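Putative adhesin (Komagataella phaffii, PDB 5FX8) is a putative cell-wall adhesin, crystallised here as its N-terminal domain, that may mediate cell-cell interaction through salt bridges and hydrogen bonds with other proteins. Local coordinates at residues Q99-L112 with A306-V320. Residues are numbered along the deposited sequence; the frame is centred on the assembly and turned at random.
Sequences QVITDLEGVVFFTL and ASRTDTAAFEAFAAV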
# COMPACT_ATOMS: atom_id res chain seq x y z
N GLN C 99 -82.76 48.99 -9.83
CA GLN C 99 -83.25 48.07 -8.80
C GLN C 99 -82.22 48.03 -7.68
O GLN C 99 -81.28 47.23 -7.73
CB GLN C 99 -83.47 46.68 -9.37
CG GLN C 99 -84.91 46.27 -9.53
CD GLN C 99 -85.10 44.78 -9.41
OE1 GLN C 99 -84.19 44.01 -9.59
NE2 GLN C 99 -86.29 44.37 -9.10
N VAL C 100 -82.41 48.87 -6.67
CA VAL C 100 -81.56 48.96 -5.49
C VAL C 100 -81.21 47.58 -4.92
O VAL C 100 -82.08 46.72 -4.78
CB VAL C 100 -82.26 49.82 -4.42
CG1 VAL C 100 -81.44 49.90 -3.16
CG2 VAL C 100 -82.51 51.20 -4.94
N ILE C 101 -79.93 47.36 -4.61
CA ILE C 101 -79.48 46.12 -3.97
C ILE C 101 -79.37 46.38 -2.48
O ILE C 101 -78.67 47.31 -2.06
CB ILE C 101 -78.13 45.64 -4.54
CG1 ILE C 101 -78.31 44.85 -5.83
CG2 ILE C 101 -77.47 44.70 -3.60
CD1 ILE C 101 -78.67 45.65 -6.97
N THR C 102 -80.04 45.57 -1.67
CA THR C 102 -80.00 45.80 -0.24
C THR C 102 -78.83 45.09 0.44
O THR C 102 -78.23 45.64 1.36
CB THR C 102 -81.31 45.33 0.40
OG1 THR C 102 -81.25 43.92 0.61
CG2 THR C 102 -82.45 45.62 -0.53
N ASP C 103 -78.51 43.87 0.00
CA ASP C 103 -77.48 43.06 0.63
C ASP C 103 -76.50 42.56 -0.42
O ASP C 103 -76.89 42.17 -1.52
CB ASP C 103 -78.08 41.86 1.37
CG ASP C 103 -78.95 42.27 2.52
OD1 ASP C 103 -78.76 43.40 3.03
OD2 ASP C 103 -79.81 41.47 2.93
N LEU C 104 -75.22 42.55 -0.05
CA LEU C 104 -74.17 42.06 -0.94
C LEU C 104 -73.05 41.49 -0.08
O LEU C 104 -72.44 42.24 0.68
CB LEU C 104 -73.64 43.17 -1.83
CG LEU C 104 -73.50 42.91 -3.34
CD1 LEU C 104 -72.23 43.53 -3.87
CD2 LEU C 104 -73.59 41.43 -3.70
N GLU C 105 -72.78 40.20 -0.22
CA GLU C 105 -71.63 39.57 0.42
C GLU C 105 -70.96 38.64 -0.57
O GLU C 105 -71.59 37.70 -1.05
CB GLU C 105 -72.04 38.78 1.67
CG GLU C 105 -72.63 39.60 2.78
CD GLU C 105 -71.67 40.62 3.36
OE1 GLU C 105 -70.44 40.44 3.22
OE2 GLU C 105 -72.16 41.61 3.94
N GLY C 106 -69.69 38.89 -0.86
CA GLY C 106 -68.96 37.98 -1.72
C GLY C 106 -67.52 38.42 -1.90
O GLY C 106 -67.11 39.48 -1.43
N VAL C 107 -66.76 37.58 -2.60
CA VAL C 107 -65.38 37.87 -2.93
C VAL C 107 -65.16 37.59 -4.42
O VAL C 107 -65.37 36.46 -4.88
CB VAL C 107 -64.38 37.06 -2.08
CG1 VAL C 107 -62.97 37.47 -2.44
CG2 VAL C 107 -64.64 37.21 -0.59
N VAL C 108 -64.74 38.59 -5.17
CA VAL C 108 -64.27 38.39 -6.53
C VAL C 108 -62.75 38.40 -6.50
O VAL C 108 -62.14 39.33 -5.98
CB VAL C 108 -64.83 39.46 -7.49
CG1 VAL C 108 -63.99 39.54 -8.76
CG2 VAL C 108 -66.27 39.17 -7.84
N PHE C 109 -62.15 37.35 -7.04
CA PHE C 109 -60.70 37.30 -7.12
C PHE C 109 -60.26 36.94 -8.53
O PHE C 109 -60.98 36.28 -9.28
CB PHE C 109 -60.10 36.33 -6.10
CG PHE C 109 -60.27 34.89 -6.44
CD1 PHE C 109 -59.37 34.25 -7.27
CD2 PHE C 109 -61.29 34.15 -5.87
CE1 PHE C 109 -59.52 32.94 -7.57
CE2 PHE C 109 -61.42 32.83 -6.16
CZ PHE C 109 -60.54 32.22 -7.02
N PHE C 110 -59.08 37.40 -8.87
CA PHE C 110 -58.38 36.99 -10.07
C PHE C 110 -56.94 36.65 -9.69
O PHE C 110 -56.41 37.16 -8.71
CB PHE C 110 -58.37 38.07 -11.12
CG PHE C 110 -59.72 38.46 -11.60
CD1 PHE C 110 -60.34 37.76 -12.62
CD2 PHE C 110 -60.37 39.56 -11.06
CE1 PHE C 110 -61.59 38.15 -13.09
CE2 PHE C 110 -61.61 39.95 -11.52
CZ PHE C 110 -62.22 39.24 -12.54
N THR C 111 -56.32 35.77 -10.49
CA THR C 111 -54.92 35.42 -10.30
C THR C 111 -54.09 36.19 -11.32
O THR C 111 -54.29 36.05 -12.53
CB THR C 111 -54.68 33.91 -10.41
OG1 THR C 111 -54.98 33.46 -11.73
CG2 THR C 111 -55.51 33.15 -9.44
N LEU C 112 -53.17 36.99 -10.83
CA LEU C 112 -52.31 37.80 -11.67
C LEU C 112 -50.86 37.39 -11.47
O LEU C 112 -50.50 36.77 -10.47
CB LEU C 112 -52.48 39.29 -11.34
CG LEU C 112 -53.93 39.78 -11.33
CD1 LEU C 112 -54.01 41.24 -10.99
CD2 LEU C 112 -54.51 39.56 -12.67
N ALA C 306 -53.30 30.41 -17.37
CA ALA C 306 -54.01 31.67 -17.52
C ALA C 306 -54.46 32.20 -16.17
O ALA C 306 -54.52 31.47 -15.19
CB ALA C 306 -55.21 31.51 -18.46
N SER C 307 -54.77 33.49 -16.14
CA SER C 307 -55.42 34.07 -14.97
C SER C 307 -56.78 33.42 -14.75
O SER C 307 -57.53 33.19 -15.69
CB SER C 307 -55.60 35.57 -15.16
OG SER C 307 -54.36 36.24 -15.28
N ARG C 308 -57.10 33.15 -13.50
CA ARG C 308 -58.28 32.37 -13.18
C ARG C 308 -59.11 33.10 -12.14
O ARG C 308 -58.64 34.01 -11.46
CB ARG C 308 -57.88 30.97 -12.69
CG ARG C 308 -57.31 30.11 -13.80
CD ARG C 308 -56.18 29.23 -13.33
NE ARG C 308 -55.01 29.95 -12.85
CZ ARG C 308 -54.61 29.96 -11.59
NH1 ARG C 308 -55.28 29.27 -10.68
NH2 ARG C 308 -53.54 30.64 -11.23
N THR C 309 -60.37 32.69 -12.03
CA THR C 309 -61.29 33.28 -11.07
C THR C 309 -62.23 32.20 -10.55
O THR C 309 -62.01 31.01 -10.78
CB THR C 309 -62.03 34.45 -11.71
OG1 THR C 309 -62.81 35.08 -10.70
CG2 THR C 309 -62.95 33.98 -12.80
N ASP C 310 -63.26 32.60 -9.82
CA ASP C 310 -64.33 31.69 -9.40
C ASP C 310 -65.66 32.44 -9.51
O ASP C 310 -65.91 33.37 -8.74
CB ASP C 310 -64.12 31.17 -7.98
CG ASP C 310 -65.24 30.19 -7.53
OD1 ASP C 310 -66.13 29.84 -8.35
OD2 ASP C 310 -65.21 29.73 -6.37
N THR C 311 -66.52 32.00 -10.42
CA THR C 311 -67.73 32.74 -10.68
C THR C 311 -68.76 32.59 -9.58
O THR C 311 -69.63 33.44 -9.45
CB THR C 311 -68.34 32.35 -12.01
OG1 THR C 311 -68.78 30.99 -11.96
CG2 THR C 311 -67.32 32.52 -13.06
N ALA C 312 -68.68 31.53 -8.77
CA ALA C 312 -69.59 31.36 -7.64
C ALA C 312 -69.07 32.18 -6.46
O ALA C 312 -68.57 31.65 -5.47
CB ALA C 312 -69.73 29.89 -7.28
N ALA C 313 -69.22 33.49 -6.57
CA ALA C 313 -68.46 34.41 -5.75
C ALA C 313 -69.25 35.04 -4.61
O ALA C 313 -68.63 35.52 -3.66
CB ALA C 313 -67.89 35.52 -6.62
N PHE C 314 -70.57 35.07 -4.67
CA PHE C 314 -71.35 35.82 -3.70
C PHE C 314 -72.22 34.91 -2.84
O PHE C 314 -72.90 34.02 -3.35
CB PHE C 314 -72.23 36.86 -4.40
CG PHE C 314 -71.45 37.98 -5.02
CD1 PHE C 314 -71.12 39.09 -4.28
CD2 PHE C 314 -71.04 37.91 -6.33
CE1 PHE C 314 -70.41 40.11 -4.84
CE2 PHE C 314 -70.32 38.92 -6.88
CZ PHE C 314 -70.00 40.03 -6.14
N GLU C 315 -72.20 35.17 -1.53
CA GLU C 315 -72.98 34.41 -0.55
C GLU C 315 -74.31 35.06 -0.18
O GLU C 315 -75.22 34.36 0.23
CB GLU C 315 -72.17 34.22 0.74
CG GLU C 315 -70.75 33.72 0.51
CD GLU C 315 -70.14 33.09 1.74
OE1 GLU C 315 -69.67 33.83 2.63
OE2 GLU C 315 -70.12 31.85 1.82
N ALA C 316 -74.42 36.38 -0.29
CA ALA C 316 -75.65 37.09 0.05
C ALA C 316 -75.95 38.11 -1.01
O ALA C 316 -75.05 38.83 -1.46
CB ALA C 316 -75.57 37.80 1.40
N PHE C 317 -77.22 38.20 -1.40
CA PHE C 317 -77.64 39.11 -2.44
C PHE C 317 -79.14 39.32 -2.41
O PHE C 317 -79.88 38.34 -2.27
CB PHE C 317 -77.21 38.57 -3.79
CG PHE C 317 -77.57 39.45 -4.93
CD1 PHE C 317 -77.14 40.75 -4.98
CD2 PHE C 317 -78.35 38.96 -5.96
CE1 PHE C 317 -77.47 41.56 -6.04
CE2 PHE C 317 -78.69 39.76 -7.03
CZ PHE C 317 -78.24 41.07 -7.07
N ALA C 318 -79.59 40.56 -2.54
CA ALA C 318 -81.01 40.88 -2.47
C ALA C 318 -81.26 42.26 -3.07
O ALA C 318 -80.48 43.18 -2.84
CB ALA C 318 -81.53 40.83 -1.03
N ALA C 319 -82.35 42.38 -3.84
CA ALA C 319 -82.75 43.63 -4.48
C ALA C 319 -84.24 43.87 -4.26
O ALA C 319 -84.97 42.99 -3.78
CB ALA C 319 -82.45 43.61 -5.99
N VAL C 320 -84.70 45.05 -4.65
CA VAL C 320 -86.09 45.44 -4.41
C VAL C 320 -86.98 45.19 -5.61
O VAL C 320 -86.54 45.28 -6.75
CB VAL C 320 -86.17 46.90 -3.99
CG1 VAL C 320 -85.21 47.16 -2.85
CG2 VAL C 320 -85.87 47.80 -5.17
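The carbonyl oxygen of E105 is gripped by two successive amides of 306-320: A316 N, 3.2 Å from E105 O, meets a lone pair in the carbonyl plane, whereas E315 N is tilted 21° from it. Two residues facing one make a classic beta bulge; a second, where T102 and D103 both face A318, also offsets the antiparallel register. Glycine suits position 106 because F314 CD1 lies 3.5 Å from G106 CA, on the side where a CB would collide with the ring. L104 CD2 also packs against F314 CD1 and CE1, while I101 CG1 touches F317 CE1; I101, L104 and F314 are buried on this face, which suits bulky apolar groups, and on the other A316 is small enough to lie against E105 CB.

Towards 306-309 side-chain hydroxyls join the backbone pairing. With chi1 at -174° the T309 hydroxyl swings away from its own N toward F109 O, donating to it at 2.6 Å. S307 OG donates to T111 O and is also hydrogen-bonded to V57 N. T111 OG1 accepts from R308 N at 2.8 Å, sitting over one face of the R308 guanidinium, whose NE bonds A306 O in its plane and whose NH2 forms a salt bridge with E12.

The last strand of this fragment returns to the first cohesin-like domain, fitting between strand 101-114, antiparallel to it, and strand 68-72, parallel; strand 25-31 flanks 101-114 on its other side, and V78 of strand 77-84 packs on L104 and F314.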